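Local coordinates for aminopeptidase-like protein (Chaetomium thermophilum, PDB 5JM6) that probably acts as a zinc-dependent aminopeptidase of the M18 family, built as a dodecamer and linked to selective autophagy through the Cvt pathway, at residues I127-H133 / S385-D391; S110-T116 / K331-D337; A317-K322 / Y503-D508; Y74-L79 / W312-M316. All coordinates share one frame. Residue numbers count along the deposited sequence, not the author numbering.

Contact 1 (I127-H133 / S385-D391); sequences IAMIAGH and SFLVSSD. With ZN (zinc ion), chain H.
Two neighbouring parallel strands, 127-133 and 386-390, run side by side and end on one zinc ion: H133 NE2 binds it at 2.1 Å, and D391 chelates it with OD1 at 2.0 Å and OD2 at 2.1 Å. H133 (chi1 69°, p) and D391 (chi1 -157°, t) start sideways and turn their ends together, bringing H133 NE2 to 3.2 Å from D391 OD1 at the ring edge, as two ligands of one metal. D306 completes the site, and D135 takes a hydrogen bond from H133 ND1. Upstream, both backbones are extended, their axes 4.7 Å apart at 18°. A128 pairs with F386, M129 with L387, I130 with V388 and A131 with S389. The ladder runs F386 N to I127 O (3.1 Å), M129 N to F386 O (3.1 Å), V388 N to M129 O (2.8 Å), A131 N to V388 O (3.0 Å) and S390 N to A131 O (2.8 Å). At its start, S385 OG accepts from I127 N at 2.7 Å. M129 CG (chi1 p) and A131 CB meet L387 CD1 at 3.6 and 4.0 Å on one face; A128, I130, F386 and V388 occupy the other, beneath helix 495-514. Metal ligands at the C-terminal ends of parallel strands are consistent with the two-zinc site of M18 and related zinc exopeptidases.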
loop_
_atom_site.group_PDB
_atom_site.type_symbol
_atom_site.label_atom_id
_atom_site.label_comp_id
_atom_site.label_asym_id
_atom_site.label_seq_id
_atom_site.Cartn_x
_atom_site.Cartn_y
_atom_site.Cartn_z
ATOM N N ILE A 127 24.493 17.204 -53.661
ATOM C CA ILE A 127 23.477 16.180 -53.809
ATOM C C ILE A 127 22.209 16.605 -53.085
ATOM O O ILE A 127 22.260 17.055 -51.942
ATOM C CB ILE A 127 23.961 14.829 -53.254
ATOM C CG1 ILE A 127 25.357 14.515 -53.791
ATOM C CG2 ILE A 127 22.979 13.721 -53.601
ATOM C CD1 ILE A 127 26.187 13.680 -52.863
ATOM N N ALA A 128 21.073 16.478 -53.757
ATOM C CA ALA A 128 19.789 16.663 -53.101
ATOM C C ALA A 128 19.226 15.279 -52.808
ATOM O O ALA A 128 18.829 14.557 -53.722
ATOM C CB ALA A 128 18.841 17.473 -53.972
ATOM N N MET A 129 19.204 14.907 -51.532
ATOM C CA MET A 129 18.899 13.530 -51.163
ATOM C C MET A 129 17.764 13.400 -50.150
ATOM O O MET A 129 17.606 14.229 -49.254
ATOM C CB MET A 129 20.159 12.838 -50.625
ATOM C CG MET A 129 20.958 13.645 -49.609
ATOM S SD MET A 129 22.429 12.763 -49.041
ATOM C CE MET A 129 23.728 13.920 -49.473
ATOM N N ILE A 130 16.974 12.345 -50.325
ATOM C CA ILE A 130 15.903 11.992 -49.403
ATOM C C ILE A 130 16.138 10.589 -48.857
ATOM O O ILE A 130 16.433 9.664 -49.614
ATOM C CB ILE A 130 14.519 12.039 -50.082
ATOM C CG1 ILE A 130 14.309 13.377 -50.791
ATOM C CG2 ILE A 130 13.414 11.773 -49.066
ATOM C CD1 ILE A 130 13.077 13.407 -51.672
ATOM N N ALA A 131 16.009 10.437 -47.544
ATOM C CA ALA A 131 16.161 9.137 -46.907
ATOM C C ALA A 131 14.887 8.746 -46.165
ATOM O O ALA A 131 14.219 9.592 -45.574
ATOM C CB ALA A 131 17.344 9.145 -45.959
ATOM N N GLY A 132 14.554 7.460 -46.211
ATOM C CA GLY A 132 13.397 6.934 -45.512
ATOM C C GLY A 132 13.604 5.461 -45.224
ATOM O O GLY A 132 14.598 4.880 -45.661
ATOM N N HIS A 133 12.682 4.850 -44.485
ATOM C CA HIS A 133 12.770 3.417 -44.223
ATOM C C HIS A 133 11.540 2.682 -44.744
ATOM O O HIS A 133 10.432 3.196 -44.686
ATOM C CB HIS A 133 12.976 3.141 -42.729
ATOM C CG HIS A 133 11.791 3.457 -41.867
ATOM N ND1 HIS A 133 10.865 2.504 -41.498
ATOM C CD2 HIS A 133 11.409 4.604 -41.259
ATOM C CE1 HIS A 133 9.951 3.057 -40.723
ATOM N NE2 HIS A 133 10.257 4.331 -40.561
ATOM N N SER A 385 25.358 19.961 -50.337
ATOM C CA SER A 385 24.225 19.050 -50.321
ATOM C C SER A 385 23.177 19.412 -49.275
ATOM O O SER A 385 23.371 20.314 -48.459
ATOM C CB SER A 385 24.716 17.621 -50.079
ATOM O OG SER A 385 25.551 17.189 -51.140
ATOM N N PHE A 386 22.060 18.694 -49.320
ATOM C CA PHE A 386 21.022 18.791 -48.308
ATOM C C PHE A 386 20.304 17.449 -48.219
ATOM O O PHE A 386 19.993 16.840 -49.243
ATOM C CB PHE A 386 20.043 19.918 -48.642
ATOM C CG PHE A 386 19.111 20.263 -47.520
ATOM C CD1 PHE A 386 17.950 19.535 -47.316
ATOM C CD2 PHE A 386 19.390 21.320 -46.671
ATOM C CE1 PHE A 386 17.089 19.850 -46.287
ATOM C CE2 PHE A 386 18.531 21.641 -45.639
ATOM C CZ PHE A 386 17.378 20.904 -45.447
ATOM N N LEU A 387 20.011 17.011 -47.000
ATOM C CA LEU A 387 19.366 15.721 -46.790
ATOM C C LEU A 387 18.016 15.878 -46.114
ATOM O O LEU A 387 17.933 16.335 -44.976
ATOM C CB LEU A 387 20.245 14.799 -45.941
ATOM C CG LEU A 387 19.509 13.540 -45.466
ATOM C CD1 LEU A 387 19.435 12.494 -46.573
ATOM C CD2 LEU A 387 20.113 12.959 -44.190
ATOM N N VAL A 388 16.955 15.492 -46.812
ATOM C CA VAL A 388 15.651 15.433 -46.179
ATOM C C VAL A 388 15.429 14.012 -45.678
ATOM O O VAL A 388 15.240 13.083 -46.464
ATOM C CB VAL A 388 14.522 15.851 -47.141
ATOM C CG1 VAL A 388 13.165 15.627 -46.499
ATOM C CG2 VAL A 388 14.688 17.308 -47.548
ATOM N N SER A 389 15.460 13.856 -44.358
ATOM C CA SER A 389 15.226 12.569 -43.720
ATOM C C SER A 389 13.756 12.481 -43.360
ATOM O O SER A 389 13.281 13.207 -42.487
ATOM C CB SER A 389 16.104 12.409 -42.477
ATOM O OG SER A 389 15.693 11.303 -41.693
ATOM N N SER A 390 13.028 11.598 -44.033
ATOM C CA SER A 390 11.579 11.628 -43.929
ATOM C C SER A 390 10.981 10.386 -43.275
ATOM O O SER A 390 11.023 9.290 -43.831
ATOM C CB SER A 390 10.961 11.842 -45.314
ATOM O OG SER A 390 11.126 10.711 -46.147
ATOM N N ASP A 391 10.434 10.586 -42.078
ATOM C CA ASP A 391 9.626 9.582 -41.392
ATOM C C ASP A 391 8.257 10.190 -41.118
ATOM O O ASP A 391 8.127 11.408 -41.044
ATOM C CB ASP A 391 10.286 9.130 -40.084
ATOM C CG ASP A 391 9.819 7.753 -39.641
ATOM O OD1 ASP A 391 8.906 7.201 -40.288
ATOM O OD2 ASP A 391 10.359 7.222 -38.647
HETATM ZN ZN ZN H . 9.212 5.540 -39.151
#

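Contact 2 (S110-T116 / K331-D337); sequences SSIIAFT and KLVALFD
Strands 111-116 and 331-336 lie extended and antiparallel, axes 4.6 Å apart at 171°, side chains alternating between two faces. I112-L335, A114-V333 and T116-K331 are hydrogen-bonded pairs; I113-A334 and F115-L332 are non-hydrogen-bonded pairs, with CA atoms 4.4 and 4.1 Å apart. I112 N and O bond L335 O and N (3.0 and 2.8 Å), A114 N and O bond V333 O and N (2.9 and 2.8 Å), and T116 N and O bond K331 O and N (2.8 and 3.0 Å). On the I113 face, bulky and small residues interlock: I113 (m) lays CG1 against the small A334 CB at 3.9 Å and reaches L332 CG with CG2, also at 3.9 Å, while F115 (p) meets L332 CB through its own CB at 3.8 Å before its ring swings away. Helix 353-368 lies against this face. The strands belong to the central mixed sheet of the zinc-exopeptidase alpha/beta domain. On the other face I112 CG2 abuts L335 CB at 4.0 Å, and the low A114 leaves a dip beside V333 into which L79 of helix 68-81 and L318 of helix 305-320 reach. Where the chain enters strand 111-117, S110 and S111 form a classic beta bulge against strand 102-107, and S110 OG, already bonded to N108, makes a weak 3.3 Å hydrogen bond to D337 OD2.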
loop_
_atom_site.group_PDB
_atom_site.type_symbol
_atom_site.label_atom_id
_atom_site.label_comp_id
_atom_site.label_asym_id
_atom_site.label_seq_id
_atom_site.Cartn_x
_atom_site.Cartn_y
_atom_site.Cartn_z
ATOM N N SER A 110 16.483 -5.770 -49.626
ATOM C CA SER A 110 15.658 -4.923 -48.765
ATOM C C SER A 110 16.049 -3.436 -48.662
ATOM O O SER A 110 15.362 -2.665 -47.992
ATOM C CB SER A 110 15.617 -5.530 -47.366
ATOM O OG SER A 110 16.919 -5.632 -46.825
ATOM N N SER A 111 17.155 -3.042 -49.287
ATOM C CA SER A 111 17.593 -1.645 -49.265
ATOM C C SER A 111 17.915 -1.187 -50.674
ATOM O O SER A 111 18.524 -1.926 -51.444
ATOM C CB SER A 111 18.816 -1.452 -48.364
ATOM O OG SER A 111 18.435 -1.114 -47.044
ATOM N N ILE A 112 17.507 0.029 -51.015
ATOM C CA ILE A 112 17.731 0.517 -52.365
ATOM C C ILE A 112 18.017 2.017 -52.399
ATOM O O ILE A 112 17.407 2.803 -51.671
ATOM C CB ILE A 112 16.524 0.183 -53.277
ATOM C CG1 ILE A 112 16.797 0.608 -54.721
ATOM C CG2 ILE A 112 15.240 0.809 -52.745
ATOM C CD1 ILE A 112 15.728 0.174 -55.686
ATOM N N ILE A 113 18.974 2.392 -53.241
ATOM C CA ILE A 113 19.336 3.784 -53.464
ATOM C C ILE A 113 19.250 4.089 -54.952
ATOM O O ILE A 113 19.953 3.476 -55.751
ATOM C CB ILE A 113 20.759 4.090 -52.960
ATOM C CG1 ILE A 113 20.841 3.910 -51.444
ATOM C CG2 ILE A 113 21.184 5.496 -53.364
ATOM C CD1 ILE A 113 22.252 3.953 -50.909
ATOM N N ALA A 114 18.386 5.029 -55.320
ATOM C CA ALA A 114 18.227 5.421 -56.716
ATOM C C ALA A 114 18.579 6.890 -56.896
ATOM O O ALA A 114 18.274 7.716 -56.033
ATOM C CB ALA A 114 16.808 5.153 -57.187
ATOM N N PHE A 115 19.222 7.220 -58.010
ATOM C CA PHE A 115 19.629 8.598 -58.250
ATOM C C PHE A 115 19.735 8.945 -59.730
ATOM O O PHE A 115 19.930 8.070 -60.576
ATOM C CB PHE A 115 20.965 8.887 -57.552
ATOM C CG PHE A 115 22.111 8.044 -58.044
ATOM C CD1 PHE A 115 22.305 6.760 -57.560
ATOM C CD2 PHE A 115 23.003 8.543 -58.980
ATOM C CE1 PHE A 115 23.361 5.986 -58.009
ATOM C CE2 PHE A 115 24.063 7.774 -59.432
ATOM C CZ PHE A 115 24.239 6.493 -58.947
ATOM N N THR A 116 19.586 10.232 -60.030
ATOM C CA THR A 116 19.821 10.755 -61.369
ATOM C C THR A 116 20.929 11.797 -61.325
ATOM O O THR A 116 20.989 12.618 -60.409
ATOM C CB THR A 116 18.562 11.399 -61.979
ATOM O OG1 THR A 116 18.313 12.660 -61.347
ATOM C CG2 THR A 116 17.359 10.493 -61.804
ATOM N N LYS A 331 20.260 14.012 -57.912
ATOM C CA LYS A 331 19.013 13.832 -57.182
ATOM C C LYS A 331 18.888 12.380 -56.754
ATOM O O LYS A 331 18.876 11.484 -57.591
ATOM C CB LYS A 331 17.821 14.250 -58.037
ATOM C CG LYS A 331 17.821 15.722 -58.386
ATOM C CD LYS A 331 16.804 16.030 -59.462
ATOM C CE LYS A 331 16.966 17.452 -59.962
ATOM N NZ LYS A 331 15.820 17.863 -60.814
ATOM N N LEU A 332 18.785 12.158 -55.448
ATOM C CA LEU A 332 18.946 10.824 -54.884
ATOM C C LEU A 332 17.871 10.494 -53.851
ATOM O O LEU A 332 17.474 11.347 -53.059
ATOM C CB LEU A 332 20.341 10.702 -54.254
ATOM C CG LEU A 332 20.853 9.382 -53.668
ATOM C CD1 LEU A 332 22.374 9.332 -53.763
ATOM C CD2 LEU A 332 20.410 9.189 -52.220
ATOM N N VAL A 333 17.411 9.248 -53.867
ATOM C CA VAL A 333 16.514 8.743 -52.836
ATOM C C VAL A 333 17.094 7.458 -52.250
ATOM O O VAL A 333 17.487 6.552 -52.988
ATOM C CB VAL A 333 15.097 8.471 -53.377
ATOM C CG1 VAL A 333 14.193 7.958 -52.265
ATOM C CG2 VAL A 333 14.511 9.730 -54.000
ATOM N N ALA A 334 17.158 7.395 -50.925
ATOM C CA ALA A 334 17.686 6.227 -50.233
ATOM C C ALA A 334 16.622 5.617 -49.330
ATOM O O ALA A 334 16.170 6.249 -48.376
ATOM C CB ALA A 334 18.920 6.601 -49.425
ATOM N N LEU A 335 16.220 4.389 -49.638
ATOM C CA LEU A 335 15.241 3.682 -48.824
ATOM C C LEU A 335 15.923 2.554 -48.061
ATOM O O LEU A 335 16.496 1.644 -48.660
ATOM C CB LEU A 335 14.102 3.140 -49.690
ATOM C CG LEU A 335 13.364 4.185 -50.533
ATOM C CD1 LEU A 335 12.192 3.563 -51.276
ATOM C CD2 LEU A 335 12.903 5.346 -49.667
ATOM N N PHE A 336 15.822 2.604 -46.737
ATOM C CA PHE A 336 16.579 1.716 -45.863
ATOM C C PHE A 336 15.678 0.721 -45.157
ATOM O O PHE A 336 14.469 0.909 -45.052
ATOM C CB PHE A 336 17.356 2.501 -44.802
ATOM C CG PHE A 336 18.367 3.451 -45.359
ATOM C CD1 PHE A 336 19.623 3.008 -45.736
ATOM C CD2 PHE A 336 18.068 4.795 -45.486
ATOM C CE1 PHE A 336 20.557 3.889 -46.244
ATOM C CE2 PHE A 336 18.995 5.679 -45.991
ATOM C CZ PHE A 336 20.242 5.226 -46.371
ATOM N N ASP A 337 16.295 -0.356 -44.698
ATOM C CA ASP A 337 15.634 -1.373 -43.902
ATOM C C ASP A 337 16.049 -1.202 -42.439
ATOM O O ASP A 337 17.106 -0.633 -42.157
ATOM C CB ASP A 337 15.989 -2.769 -44.420
ATOM C CG ASP A 337 15.274 -3.880 -43.673
ATOM O OD1 ASP A 337 14.352 -3.587 -42.882
ATOM O OD2 ASP A 337 15.635 -5.056 -43.885
#

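Contact 3 (A317-K322 / Y503-D508); sequences ALLHAK and YKGFLD
K504 NZ donates a short 2.5 Å hydrogen bond to H320 O. K504 (chi1 t, chi4 86°) also forms a salt bridge one turn along its own helix, NZ to D508 OD2 at 3.2 Å. D508 (chi1 m) turns to the incoming chain and accepts K322 N at OD1, 3.0 Å, with a weaker 3.5 Å bond from K322 N to OD2; K331 NZ, on OD1, is a second charged partner of D508. A321 CB rests 3.4 Å from D508 OD1. Deeper in, small A317 lets the backbones close in, its CA 4.5 Å from that of K504: A317 CB lies 3.4 Å from K504 N and 3.5 Å from Y503 CB. L507 (chi1 m) fills the next space, its CD1 4.3 Å from L318 CD1 and 4.4 Å from A317 CB. The two helices thus pack closely at A317, as part of the helical layer on one face of the central sheet in this alpha/beta fold.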
loop_
_atom_site.group_PDB
_atom_site.type_symbol
_atom_site.label_atom_id
_atom_site.label_comp_id
_atom_site.label_asym_id
_atom_site.label_seq_id
_atom_site.Cartn_x
_atom_site.Cartn_y
_atom_site.Cartn_z
ATOM N N ALA A 317 8.557 10.923 -56.204
ATOM C CA ALA A 317 9.115 12.242 -56.477
ATOM C C ALA A 317 10.324 12.134 -57.397
ATOM O O ALA A 317 10.470 12.916 -58.335
ATOM C CB ALA A 317 9.492 12.939 -55.191
ATOM N N LEU A 318 11.186 11.157 -57.131
ATOM C CA LEU A 318 12.347 10.932 -57.982
ATOM C C LEU A 318 11.911 10.590 -59.405
ATOM O O LEU A 318 12.422 11.159 -60.368
ATOM C CB LEU A 318 13.231 9.819 -57.420
ATOM C CG LEU A 318 14.558 9.617 -58.154
ATOM C CD1 LEU A 318 15.377 10.899 -58.129
ATOM C CD2 LEU A 318 15.342 8.470 -57.545
ATOM N N LEU A 319 10.957 9.672 -59.533
ATOM C CA LEU A 319 10.458 9.282 -60.848
ATOM C C LEU A 319 9.820 10.454 -61.593
ATOM O O LEU A 319 9.818 10.486 -62.822
ATOM C CB LEU A 319 9.444 8.139 -60.729
ATOM C CG LEU A 319 9.957 6.756 -60.320
ATOM C CD1 LEU A 319 8.846 5.724 -60.444
ATOM C CD2 LEU A 319 11.166 6.348 -61.150
ATOM N N HIS A 320 9.253 11.399 -60.850
ATOM C CA HIS A 320 8.587 12.550 -61.456
ATOM C C HIS A 320 9.429 13.830 -61.493
ATOM O O HIS A 320 8.941 14.880 -61.909
ATOM C CB HIS A 320 7.264 12.817 -60.740
ATOM C CG HIS A 320 6.194 11.822 -61.069
ATOM N ND1 HIS A 320 5.148 12.107 -61.919
ATOM C CD2 HIS A 320 6.020 10.538 -60.676
ATOM C CE1 HIS A 320 4.369 11.045 -62.028
ATOM N NE2 HIS A 320 4.875 10.079 -61.283
ATOM N N ALA A 321 10.679 13.754 -61.048
ATOM C CA ALA A 321 11.527 14.942 -60.992
ATOM C C ALA A 321 11.927 15.427 -62.386
ATOM O O ALA A 321 11.936 14.654 -63.344
ATOM C CB ALA A 321 12.768 14.666 -60.158
ATOM N N LYS A 322 12.246 16.715 -62.489
ATOM C CA LYS A 322 12.789 17.273 -63.723
ATOM C C LYS A 322 14.144 16.660 -64.042
ATOM O O LYS A 322 14.901 16.323 -63.130
ATOM C CB LYS A 322 12.964 18.793 -63.619
ATOM C CG LYS A 322 11.702 19.636 -63.612
ATOM C CD LYS A 322 12.080 21.118 -63.584
ATOM C CE LYS A 322 10.967 21.991 -63.026
ATOM N NZ LYS A 322 11.429 23.387 -62.771
ATOM N N TYR A 503 8.310 16.638 -52.049
ATOM C CA TYR A 503 9.614 16.032 -52.291
ATOM C C TYR A 503 10.131 16.371 -53.684
ATOM O O TYR A 503 11.311 16.678 -53.851
ATOM C CB TYR A 503 9.557 14.516 -52.122
ATOM C CG TYR A 503 9.267 14.050 -50.721
ATOM C CD1 TYR A 503 9.814 14.696 -49.620
ATOM C CD2 TYR A 503 8.441 12.960 -50.499
ATOM C CE1 TYR A 503 9.546 14.265 -48.338
ATOM C CE2 TYR A 503 8.166 12.523 -49.225
ATOM C CZ TYR A 503 8.719 13.177 -48.148
ATOM O OH TYR A 503 8.439 12.738 -46.878
ATOM N N LYS A 504 9.252 16.310 -54.680
ATOM C CA LYS A 504 9.638 16.691 -56.034
ATOM C C LYS A 504 10.098 18.141 -56.047
ATOM O O LYS A 504 11.057 18.490 -56.732
ATOM C CB LYS A 504 8.491 16.502 -57.028
ATOM C CG LYS A 504 8.878 16.888 -58.453
ATOM C CD LYS A 504 7.678 16.977 -59.378
ATOM C CE LYS A 504 7.928 17.966 -60.512
ATOM N NZ LYS A 504 8.620 17.362 -61.686
ATOM N N GLY A 505 9.409 18.978 -55.277
ATOM C CA GLY A 505 9.783 20.372 -55.151
ATOM C C GLY A 505 11.193 20.526 -54.620
ATOM O O GLY A 505 11.959 21.359 -55.100
ATOM N N PHE A 506 11.540 19.709 -53.633
ATOM C CA PHE A 506 12.867 19.760 -53.032
ATOM C C PHE A 506 13.954 19.338 -54.021
ATOM O O PHE A 506 14.917 20.075 -54.235
ATOM C CB PHE A 506 12.911 18.885 -51.778
ATOM C CG PHE A 506 14.300 18.564 -51.309
ATOM C CD1 PHE A 506 15.064 19.513 -50.649
ATOM C CD2 PHE A 506 14.837 17.305 -51.519
ATOM C CE1 PHE A 506 16.341 19.212 -50.218
ATOM C CE2 PHE A 506 16.112 16.998 -51.088
ATOM C CZ PHE A 506 16.866 17.953 -50.436
ATOM N N LEU A 507 13.800 18.164 -54.625
ATOM C CA LEU A 507 14.797 17.676 -55.572
ATOM C C LEU A 507 14.957 18.638 -56.748
ATOM O O LEU A 507 16.070 18.870 -57.217
ATOM C CB LEU A 507 14.431 16.274 -56.073
ATOM C CG LEU A 507 14.358 15.163 -55.018
ATOM C CD1 LEU A 507 13.741 13.906 -55.605
ATOM C CD2 LEU A 507 15.727 14.855 -54.428
ATOM N N ASP A 508 13.854 19.220 -57.208
ATOM C CA ASP A 508 13.914 20.117 -58.358
ATOM C C ASP A 508 14.477 21.497 -58.008
ATOM O O ASP A 508 15.190 22.095 -58.813
ATOM C CB ASP A 508 12.529 20.274 -58.997
ATOM C CG ASP A 508 12.068 19.019 -59.722
ATOM O OD1 ASP A 508 12.862 18.061 -59.833
ATOM O OD2 ASP A 508 10.914 18.998 -60.197
#

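Contact 4 (Y74-L79 / W312-M316); sequences YCKQKL and WAAFM
F315 of helix 305-320 is the knob in a knob-into-hole contact with helix 68-81, both helices flanking one face of the central mixed sheet of the alpha/beta domain. The short segments 74-79 and 312-316 run nearly parallel, 11° between directions, with axes 11.8 Å apart, so large side chains bridge the gap; the nearest CA atoms, those of C75 and F315, are 7.6 Å apart. F315 (chi1 176°, t; chi2 78°) has its CA-to-CB bond directed toward helix 68-81, and its ring sits among Y74, C75, K78 and L79. Its CE1 lies 3.5 Å from C75 CB and 3.6 Å from L79 CG, and its CZ is 3.9 Å from K78 CB, with K78 and L79 at the ring edge. C75 (m) places SG over the ring face, 3.9 Å from the centroid and 13° off the normal, a sulfur-aromatic contact. Y74 (chi1 169°, t) starts sideways, but its end reaches across the gap, its CE1 4.3 Å from F315 CE2. From the opposite helix W312 (chi1 -174°, t) does likewise: the Y74 ring and the W312 five-membered ring meet obliquely, centroids 5.6 Å apart and planes at 46°. F61 stacks on W312 and also meets Y74. Y74 OH receives a nearly straight hydrogen bond from W312 NE1 (3.0 Å, 175°) and another from K78 NZ at 3.1 Å.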
loop_
_atom_site.group_PDB
_atom_site.type_symbol
_atom_site.label_atom_id
_atom_site.label_comp_id
_atom_site.label_asym_id
_atom_site.label_seq_id
_atom_site.Cartn_x
_atom_site.Cartn_y
_atom_site.Cartn_z
ATOM N N TYR A 74 9.264 -3.843 -56.074
ATOM C CA TYR A 74 8.341 -2.893 -56.692
ATOM C C TYR A 74 9.096 -1.696 -57.258
ATOM O O TYR A 74 8.876 -1.291 -58.399
ATOM C CB TYR A 74 7.295 -2.438 -55.667
ATOM C CG TYR A 74 6.425 -1.258 -56.067
ATOM C CD1 TYR A 74 6.854 0.051 -55.867
ATOM C CD2 TYR A 74 5.159 -1.453 -56.604
ATOM C CE1 TYR A 74 6.059 1.128 -56.218
ATOM C CE2 TYR A 74 4.355 -0.381 -56.954
ATOM C CZ TYR A 74 4.809 0.907 -56.758
ATOM O OH TYR A 74 4.013 1.977 -57.104
ATOM N N CYS A 75 9.978 -1.129 -56.444
ATOM C CA CYS A 75 10.778 0.013 -56.860
ATOM C C CYS A 75 11.715 -0.369 -57.994
ATOM O O CYS A 75 11.933 0.408 -58.923
ATOM C CB CYS A 75 11.577 0.566 -55.681
ATOM S SG CYS A 75 10.560 1.146 -54.311
ATOM N N LYS A 76 12.262 -1.574 -57.913
ATOM C CA LYS A 76 13.242 -2.023 -58.887
ATOM C C LYS A 76 12.602 -2.191 -60.266
ATOM O O LYS A 76 13.215 -1.860 -61.280
ATOM C CB LYS A 76 13.894 -3.328 -58.420
ATOM C CG LYS A 76 15.012 -3.814 -59.314
ATOM C CD LYS A 76 15.687 -5.060 -58.762
ATOM C CE LYS A 76 16.704 -5.582 -59.766
ATOM N NZ LYS A 76 17.374 -6.841 -59.343
ATOM N N GLN A 77 11.362 -2.671 -60.304
ATOM C CA GLN A 77 10.668 -2.847 -61.578
ATOM C C GLN A 77 10.243 -1.517 -62.196
ATOM O O GLN A 77 10.216 -1.382 -63.416
ATOM C CB GLN A 77 9.441 -3.747 -61.419
ATOM C CG GLN A 77 9.743 -5.173 -60.990
ATOM C CD GLN A 77 8.491 -6.029 -60.924
ATOM O OE1 GLN A 77 7.410 -5.597 -61.327
ATOM N NE2 GLN A 77 8.631 -7.247 -60.414
ATOM N N LYS A 78 9.905 -0.535 -61.369
ATOM C CA LYS A 78 9.516 0.762 -61.909
ATOM C C LYS A 78 10.742 1.565 -62.339
ATOM O O LYS A 78 10.693 2.292 -63.330
ATOM C CB LYS A 78 8.677 1.544 -60.899
ATOM C CG LYS A 78 7.412 0.812 -60.478
ATOM C CD LYS A 78 6.321 1.781 -60.064
ATOM C CE LYS A 78 4.962 1.321 -60.564
ATOM N NZ LYS A 78 3.894 2.296 -60.214
ATOM N N LEU A 79 11.844 1.423 -61.607
ATOM C CA LEU A 79 13.088 2.082 -61.997
ATOM C C LEU A 79 13.597 1.534 -63.328
ATOM O O LEU A 79 14.072 2.289 -64.174
ATOM C CB LEU A 79 14.158 1.921 -60.917
ATOM C CG LEU A 79 13.979 2.726 -59.628
ATOM C CD1 LEU A 79 15.024 2.315 -58.608
ATOM C CD2 LEU A 79 14.046 4.222 -59.899
ATOM N N TRP A 312 7.399 5.842 -50.267
ATOM C CA TRP A 312 6.761 5.736 -51.573
ATOM C C TRP A 312 6.644 7.099 -52.244
ATOM O O TRP A 312 6.874 7.224 -53.446
ATOM C CB TRP A 312 5.380 5.093 -51.456
ATOM C CG TRP A 312 4.741 4.841 -52.781
ATOM C CD1 TRP A 312 4.985 3.795 -53.622
ATOM C CD2 TRP A 312 3.753 5.651 -53.423
ATOM N NE1 TRP A 312 4.207 3.904 -54.751
ATOM C CE2 TRP A 312 3.441 5.036 -54.653
ATOM C CE3 TRP A 312 3.099 6.839 -53.080
ATOM C CZ2 TRP A 312 2.506 5.566 -55.537
ATOM C CZ3 TRP A 312 2.171 7.364 -53.959
ATOM C CH2 TRP A 312 1.883 6.728 -55.173
ATOM N N ALA A 313 6.297 8.118 -51.466
ATOM C CA ALA A 313 6.169 9.470 -51.997
ATOM C C ALA A 313 7.525 10.011 -52.444
ATOM O O ALA A 313 7.619 10.716 -53.449
ATOM C CB ALA A 313 5.541 10.392 -50.966
ATOM N N ALA A 314 8.571 9.678 -51.693
ATOM C CA ALA A 314 9.928 10.073 -52.056
ATOM C C ALA A 314 10.342 9.400 -53.359
ATOM O O ALA A 314 10.872 10.046 -54.263
ATOM C CB ALA A 314 10.901 9.728 -50.942
ATOM N N PHE A 315 10.092 8.097 -53.443
ATOM C CA PHE A 315 10.372 7.323 -54.646
ATOM C C PHE A 315 9.660 7.918 -55.859
ATOM O O PHE A 315 10.274 8.124 -56.906
ATOM C CB PHE A 315 9.959 5.863 -54.438
ATOM C CG PHE A 315 10.115 4.996 -55.658
ATOM C CD1 PHE A 315 11.359 4.520 -56.037
ATOM C CD2 PHE A 315 9.009 4.638 -56.411
ATOM C CE1 PHE A 315 11.499 3.717 -57.155
ATOM C CE2 PHE A 315 9.142 3.833 -57.526
ATOM C CZ PHE A 315 10.389 3.373 -57.900
ATOM N N MET A 316 8.369 8.207 -55.712
ATOM C CA MET A 316 7.592 8.771 -56.813
ATOM C C MET A 316 8.084 10.165 -57.188
ATOM O O MET A 316 8.037 10.548 -58.357
ATOM C CB MET A 316 6.100 8.819 -56.465
ATOM C CG MET A 316 5.427 7.455 -56.351
ATOM S SD MET A 316 5.398 6.495 -57.883
ATOM C CE MET A 316 4.272 7.459 -58.888
#

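Contacts 1 and 2 share the mixed sheet, their centres about 10 Å apart: strands 111-117, 330-336, 127-133 and 386-394 are consecutive across it, and I130 O to A334 N and G132 O to F336 N join the two pairs. Contacts 3 and 4 both use helix 305-320, centres about 12 Å apart, and lie on one face, with contact 4 about 9 Å from contact 2 and contact 3 about 12 Å from contact 1, centre to centre. K331 links contacts 2 and 3. Contact 4 closes before contact 3 opens; the other pairs alternate along the chain, so distant regions build one domain, its zinc site formed at strand ends and at D306, near the start of the shared helix.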